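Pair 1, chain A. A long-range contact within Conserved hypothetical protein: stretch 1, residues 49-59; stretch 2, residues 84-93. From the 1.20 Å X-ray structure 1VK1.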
# COMPACT_ATOMS: atom_id res chain seq x y z
N ILE A 49 9.49 14.41 14.54
CA ILE A 49 8.64 15.25 13.70
C ILE A 49 7.79 14.38 12.79
O ILE A 49 8.29 13.45 12.17
CB ILE A 49 9.50 16.21 12.83
CG1 ILE A 49 10.29 17.20 13.73
CG2 ILE A 49 8.65 16.99 11.84
CD1 ILE A 49 9.44 18.19 14.52
N PHE A 50 6.50 14.69 12.75
CA PHE A 50 5.56 14.09 11.82
C PHE A 50 5.35 15.09 10.70
O PHE A 50 4.87 16.18 10.94
CB PHE A 50 4.25 13.81 12.58
CG PHE A 50 3.25 12.99 11.81
CD1 PHE A 50 3.27 11.62 11.86
CD2 PHE A 50 2.30 13.60 11.03
CE1 PHE A 50 2.34 10.87 11.15
CE2 PHE A 50 1.36 12.82 10.32
CZ PHE A 50 1.40 11.49 10.38
N TRP A 51 5.74 14.73 9.50
CA TRP A 51 5.77 15.73 8.42
C TRP A 51 4.88 15.46 7.23
O TRP A 51 4.79 16.31 6.32
CB TRP A 51 7.19 16.00 7.97
CG TRP A 51 7.92 14.85 7.56
CD1 TRP A 51 8.80 14.12 8.33
CD2 TRP A 51 7.98 14.26 6.24
NE1 TRP A 51 9.36 13.11 7.58
CE2 TRP A 51 8.87 13.18 6.30
CE3 TRP A 51 7.35 14.54 5.02
CZ2 TRP A 51 9.15 12.38 5.20
CZ3 TRP A 51 7.64 13.74 3.93
CH2 TRP A 51 8.52 12.68 4.04
N LYS A 52 4.25 14.30 7.18
CA LYS A 52 3.45 13.93 6.02
C LYS A 52 2.02 13.69 6.48
O LYS A 52 1.75 12.67 7.14
CB LYS A 52 4.02 12.66 5.35
CG LYS A 52 3.47 12.45 3.95
CD LYS A 52 4.14 11.26 3.23
CE LYS A 52 3.51 11.02 1.85
NZ LYS A 52 4.23 9.96 1.07
N PRO A 53 1.08 14.60 6.15
CA PRO A 53 -0.27 14.48 6.72
C PRO A 53 -0.96 13.22 6.23
O PRO A 53 -0.71 12.75 5.12
CB PRO A 53 -0.99 15.72 6.18
CG PRO A 53 -0.26 16.08 4.93
CD PRO A 53 1.20 15.75 5.22
N MET A 54 -1.84 12.69 7.06
CA MET A 54 -2.77 11.68 6.60
C MET A 54 -3.62 12.27 5.49
O MET A 54 -3.93 13.46 5.53
CB MET A 54 -3.70 11.27 7.73
CG MET A 54 -3.02 10.65 8.96
SD MET A 54 -2.22 9.03 8.61
CE MET A 54 -3.68 8.10 8.09
N LEU A 55 -4.01 11.45 4.53
CA LEU A 55 -5.09 11.80 3.60
C LEU A 55 -6.28 10.95 3.95
O LEU A 55 -6.16 9.72 4.02
CB LEU A 55 -4.70 11.56 2.13
CG LEU A 55 -3.45 12.28 1.67
CD1 LEU A 55 -3.18 11.98 0.17
CD2 LEU A 55 -3.52 13.77 1.93
N LEU A 56 -7.42 11.61 4.20
CA LEU A 56 -8.63 10.97 4.67
C LEU A 56 -9.81 11.38 3.82
O LEU A 56 -9.81 12.43 3.20
CB LEU A 56 -8.94 11.41 6.10
CG LEU A 56 -7.87 11.14 7.17
CD1 LEU A 56 -8.39 11.68 8.52
CD2 LEU A 56 -7.50 9.70 7.28
N ALA A 57 -10.86 10.57 3.87
CA ALA A 57 -12.16 10.92 3.27
C ALA A 57 -13.25 10.42 4.18
O ALA A 57 -13.19 9.30 4.68
CB ALA A 57 -12.30 10.29 1.90
N LYS A 58 -14.27 11.22 4.41
CA LYS A 58 -15.34 10.79 5.29
C LYS A 58 -16.12 9.63 4.66
O LYS A 58 -16.42 9.63 3.47
CB LYS A 58 -16.28 11.97 5.67
CG LYS A 58 -17.40 11.57 6.69
CD LYS A 58 -18.01 12.75 7.44
CE LYS A 58 -17.21 13.12 8.69
NZ LYS A 58 -17.96 14.03 9.58
N ILE A 59 -16.45 8.65 5.47
CA ILE A 59 -17.31 7.54 5.05
C ILE A 59 -18.77 8.00 5.21
O ILE A 59 -19.19 8.37 6.30
CB ILE A 59 -17.02 6.30 5.88
CG1 ILE A 59 -15.57 5.83 5.64
CG2 ILE A 59 -17.99 5.19 5.53
CD1 ILE A 59 -15.09 4.82 6.65
N ARG A 84 -3.88 11.45 17.95
CA ARG A 84 -4.36 12.20 16.81
C ARG A 84 -3.27 12.31 15.76
O ARG A 84 -2.10 12.06 16.06
CB ARG A 84 -4.80 13.61 17.25
CG ARG A 84 -3.64 14.48 17.80
CD ARG A 84 -4.04 15.84 18.34
NE ARG A 84 -4.79 15.74 19.59
CZ ARG A 84 -4.23 15.54 20.76
NH1 ARG A 84 -2.90 15.43 20.88
NH2 ARG A 84 -5.00 15.43 21.84
N ALA A 85 -3.65 12.68 14.54
CA ALA A 85 -2.67 12.97 13.52
C ALA A 85 -3.18 14.09 12.63
O ALA A 85 -4.37 14.17 12.32
CB ALA A 85 -2.37 11.75 12.67
N PRO A 86 -2.27 14.96 12.17
CA PRO A 86 -2.63 15.97 11.18
C PRO A 86 -3.04 15.33 9.86
O PRO A 86 -2.36 14.43 9.38
CB PRO A 86 -1.35 16.77 11.00
CG PRO A 86 -0.26 15.89 11.40
CD PRO A 86 -0.82 14.98 12.47
N SER A 87 -4.14 15.82 9.31
CA SER A 87 -4.83 15.19 8.21
C SER A 87 -5.36 16.22 7.21
O SER A 87 -5.74 17.32 7.56
CB SER A 87 -6.00 14.37 8.75
OG SER A 87 -5.59 13.38 9.68
N VAL A 88 -5.42 15.79 5.96
CA VAL A 88 -6.09 16.53 4.90
C VAL A 88 -7.33 15.73 4.56
O VAL A 88 -7.23 14.54 4.28
CB VAL A 88 -5.17 16.70 3.67
CG1 VAL A 88 -5.94 17.34 2.48
CG2 VAL A 88 -3.96 17.54 4.03
N ILE A 89 -8.48 16.38 4.58
CA ILE A 89 -9.76 15.74 4.31
C ILE A 89 -10.15 16.00 2.84
O ILE A 89 -10.25 17.15 2.43
CB ILE A 89 -10.85 16.30 5.25
CG1 ILE A 89 -10.38 16.34 6.71
CG2 ILE A 89 -12.16 15.53 5.07
CD1 ILE A 89 -10.01 15.08 7.23
N LEU A 90 -10.33 14.93 2.09
CA LEU A 90 -10.62 14.94 0.67
C LEU A 90 -12.08 14.55 0.42
O LEU A 90 -12.69 13.85 1.24
CB LEU A 90 -9.76 13.85 -0.01
CG LEU A 90 -8.26 13.87 0.16
CD1 LEU A 90 -7.64 12.63 -0.47
CD2 LEU A 90 -7.67 15.10 -0.45
N ASP A 91 -12.62 15.00 -0.71
CA ASP A 91 -13.84 14.41 -1.26
C ASP A 91 -13.36 13.27 -2.15
O ASP A 91 -12.82 13.50 -3.21
CB ASP A 91 -14.63 15.44 -2.07
CG ASP A 91 -15.82 14.83 -2.83
OD1 ASP A 91 -16.08 13.59 -2.70
OD2 ASP A 91 -16.55 15.51 -3.58
N TYR A 92 -13.59 12.04 -1.70
CA TYR A 92 -12.99 10.88 -2.35
C TYR A 92 -13.44 10.74 -3.82
O TYR A 92 -12.66 10.34 -4.66
CB TYR A 92 -13.31 9.62 -1.57
CG TYR A 92 -12.45 8.44 -1.95
CD1 TYR A 92 -11.04 8.53 -1.91
CD2 TYR A 92 -13.01 7.24 -2.32
CE1 TYR A 92 -10.24 7.45 -2.26
CE2 TYR A 92 -12.22 6.16 -2.66
CZ TYR A 92 -10.83 6.28 -2.63
OH TYR A 92 -10.03 5.21 -2.97
N PHE A 93 -14.68 11.13 -4.11
CA PHE A 93 -15.24 10.92 -5.47
C PHE A 93 -15.13 12.14 -6.36
O PHE A 93 -15.69 12.18 -7.44
CB PHE A 93 -16.65 10.36 -5.36
CG PHE A 93 -16.66 8.95 -4.85
CD1 PHE A 93 -16.20 7.90 -5.66
CD2 PHE A 93 -17.05 8.67 -3.55
CE1 PHE A 93 -16.17 6.61 -5.20
CE2 PHE A 93 -17.02 7.35 -3.08
CZ PHE A 93 -16.58 6.32 -3.92
O HOH W 1 -14.61 13.81 3.30
O HOH W 2 -15.56 11.15 0.77

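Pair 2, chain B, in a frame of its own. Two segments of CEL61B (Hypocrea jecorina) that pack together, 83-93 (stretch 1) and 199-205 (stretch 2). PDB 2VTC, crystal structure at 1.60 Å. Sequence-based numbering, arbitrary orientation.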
# COMPACT_ATOMS: atom_id res chain seq x y z
N ALA B 83 4.43 10.71 -7.16
CA ALA B 83 5.17 10.49 -8.42
C ALA B 83 6.06 9.26 -8.29
O ALA B 83 6.60 8.97 -7.21
CB ALA B 83 6.01 11.72 -8.76
N PRO B 84 6.23 8.52 -9.40
CA PRO B 84 7.03 7.29 -9.35
C PRO B 84 8.46 7.51 -8.82
O PRO B 84 9.08 8.57 -9.07
CB PRO B 84 7.06 6.82 -10.81
CG PRO B 84 5.88 7.43 -11.42
CD PRO B 84 5.63 8.74 -10.73
N GLY B 85 8.97 6.54 -8.07
CA GLY B 85 10.38 6.53 -7.67
C GLY B 85 11.25 6.58 -8.92
O GLY B 85 10.84 6.06 -9.97
N ALA B 86 12.43 7.17 -8.78
CA ALA B 86 13.31 7.43 -9.93
C ALA B 86 14.05 6.16 -10.36
O ALA B 86 14.65 6.12 -11.46
CB ALA B 86 14.29 8.57 -9.61
N ILE B 87 14.02 5.13 -9.51
CA ILE B 87 14.60 3.82 -9.83
C ILE B 87 13.63 2.71 -9.42
O ILE B 87 12.58 3.00 -8.84
CB ILE B 87 15.98 3.57 -9.14
CG1 ILE B 87 15.82 3.50 -7.60
CG2 ILE B 87 17.00 4.65 -9.58
CD1 ILE B 87 17.04 3.03 -6.83
N SER B 88 13.97 1.47 -9.74
CA SER B 88 13.18 0.30 -9.33
C SER B 88 14.01 -0.71 -8.54
O SER B 88 15.19 -0.93 -8.85
CB SER B 88 12.58 -0.38 -10.57
OG SER B 88 11.72 -1.46 -10.23
N ALA B 89 13.40 -1.32 -7.52
CA ALA B 89 13.96 -2.50 -6.87
C ALA B 89 13.68 -3.70 -7.76
O ALA B 89 13.08 -3.56 -8.85
CB ALA B 89 13.33 -2.69 -5.48
N THR B 90 14.12 -4.88 -7.34
CA THR B 90 13.88 -6.10 -8.12
C THR B 90 13.79 -7.33 -7.23
O THR B 90 14.41 -7.39 -6.16
CB THR B 90 14.97 -6.31 -9.23
OG1 THR B 90 14.59 -7.39 -10.10
CG2 THR B 90 16.32 -6.59 -8.62
N ALA B 91 13.02 -8.32 -7.68
CA ALA B 91 12.70 -9.48 -6.85
C ALA B 91 12.25 -10.63 -7.71
O ALA B 91 11.55 -10.44 -8.72
CB ALA B 91 11.58 -9.12 -5.84
N ALA B 92 12.66 -11.84 -7.35
CA ALA B 92 12.14 -13.05 -8.00
C ALA B 92 10.70 -13.32 -7.58
O ALA B 92 10.33 -13.09 -6.42
CB ALA B 92 13.03 -14.25 -7.68
N ALA B 93 9.87 -13.79 -8.52
CA ALA B 93 8.51 -14.19 -8.17
C ALA B 93 8.60 -15.22 -7.06
O ALA B 93 9.49 -16.08 -7.07
CB ALA B 93 7.78 -14.75 -9.39
N VAL B 199 5.67 1.29 -4.18
CA VAL B 199 7.10 1.00 -4.41
C VAL B 199 7.28 0.34 -5.80
O VAL B 199 6.49 -0.51 -6.19
CB VAL B 199 7.73 0.11 -3.31
CG1 VAL B 199 7.59 0.78 -1.92
CG2 VAL B 199 7.10 -1.28 -3.29
N ASN B 200 8.31 0.75 -6.55
CA ASN B 200 8.64 0.12 -7.83
C ASN B 200 9.42 -1.15 -7.53
O ASN B 200 10.49 -1.09 -6.93
CB ASN B 200 9.53 1.04 -8.68
CG ASN B 200 8.84 2.32 -9.11
OD1 ASN B 200 7.62 2.39 -9.24
ND2 ASN B 200 9.66 3.37 -9.34
N ILE B 201 8.87 -2.29 -7.92
CA ILE B 201 9.60 -3.56 -7.83
C ILE B 201 9.43 -4.38 -9.12
O ILE B 201 8.34 -4.91 -9.42
CB ILE B 201 9.20 -4.44 -6.61
CG1 ILE B 201 9.27 -3.66 -5.30
CG2 ILE B 201 10.12 -5.67 -6.55
CD1 ILE B 201 8.58 -4.40 -4.12
N ALA B 202 10.50 -4.48 -9.89
CA ALA B 202 10.46 -5.33 -11.06
C ALA B 202 10.53 -6.78 -10.59
O ALA B 202 11.14 -7.07 -9.55
CB ALA B 202 11.61 -5.00 -12.00
N VAL B 203 9.91 -7.67 -11.37
CA VAL B 203 9.83 -9.09 -11.04
C VAL B 203 10.58 -9.91 -12.10
O VAL B 203 10.47 -9.65 -13.30
CB VAL B 203 8.35 -9.52 -10.91
CG1 VAL B 203 8.19 -11.05 -10.82
CG2 VAL B 203 7.72 -8.85 -9.66
N THR B 204 11.36 -10.88 -11.60
CA THR B 204 12.16 -11.79 -12.42
C THR B 204 11.74 -13.23 -12.13
O THR B 204 10.85 -13.47 -11.30
CB THR B 204 13.66 -11.65 -12.07
OG1 THR B 204 13.86 -11.96 -10.68
CG2 THR B 204 14.15 -10.22 -12.34
N GLY B 205 12.38 -14.19 -12.78
CA GLY B 205 12.22 -15.59 -12.37
C GLY B 205 11.39 -16.45 -13.30
O GLY B 205 11.37 -16.22 -14.51
O HOH W 3 15.50 -9.93 -9.47

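Two neighbouring parallel strands fix the backbone between them and leave the side chains free to vary, a principle that pair 1 and pair 2 illustrate well. Fourteen central residues superpose with an RMSD of 0.9 Å, and the strand axes diverge by nearly the same angle, 37° in pair 1 and 38° in pair 2. In both, the ladder is parallel, so each bonding residue of one strand reaches two residues of the other.

The hydrogen bonds coincide at matched positions. Met A54 N donates to Pro A86 O (2.9 Å) and Met A54 O accepts from Val A88 N (2.8 Å); in pair 2, Ala B89 N donates to Asn B200 O (3.0 Å) and Ala B89 O accepts from Ala B202 N (2.9 Å). Two residues on, Leu A56 repeats the pattern with Val A88 O and Leu A90 N, as Ala B91 does with Ala B202 O and Thr B204 N. Beyond the matched positions, Ala B93 N donates to Thr B204 O (3.0 Å); in pair 1 a water accepts from Lys A58 N (2.8 Å) and donates to Leu A90 O (2.8 Å).

On the face carrying Met A54, Leu A56, Ser A87 and Ile A89, bulk is distributed differently from its match in pair 2. Met A54 and Leu A56 are large where pair 2 has Ala B89 and Ala B91, and the small Ser A87, whose hydroxyl turns back to Ala A85 O, matches the larger Ile B201. Leu A56 CD1 lies 3.5 Å from Ser A87 OG and 4.0 Å from Ile A89 CD1; Ile B201 brings CG2 to 3.8 Å from Ala B91 CB. Ile A89 and its match Val B203 are both branched and apolar.

The other face contrasts in chemistry. Leu A55 CD2 packs 3.8 Å from Val A88 CB, and Leu A55 CB lies 4.1 Å from Leu A90 CD1, forming an apolar patch. The matching Thr B90, Ala B202 and Thr B204 include two hydroxyls, and one water bonds both Thr B90 OG1 (2.8 Å) and Thr B204 OG1 (2.9 Å), while Thr B90 OG1 also approaches Thr B204 CG2 to 3.6 Å. Ala A57 and Ala B92 match in kind; Ala A57 CB lies 3.7 Å from Tyr A92 CB.

At the start of the ladder, Pro A53 CG lies 4.1 Å from Val A88 CG2, while its match Ser B88 bonds through OG to Ala B89 O (2.9 Å) within its own stretch. Pro A86 matches Asn B200. The proline ring brings CG to 3.5 Å from CD2 of Phe A50, which has no counterpart in pair 2. Asn B200 instead points toward the first stretch, and its ND2 donates to Ile B87 O (3.0 Å), securing the preceding loop with a polar bond.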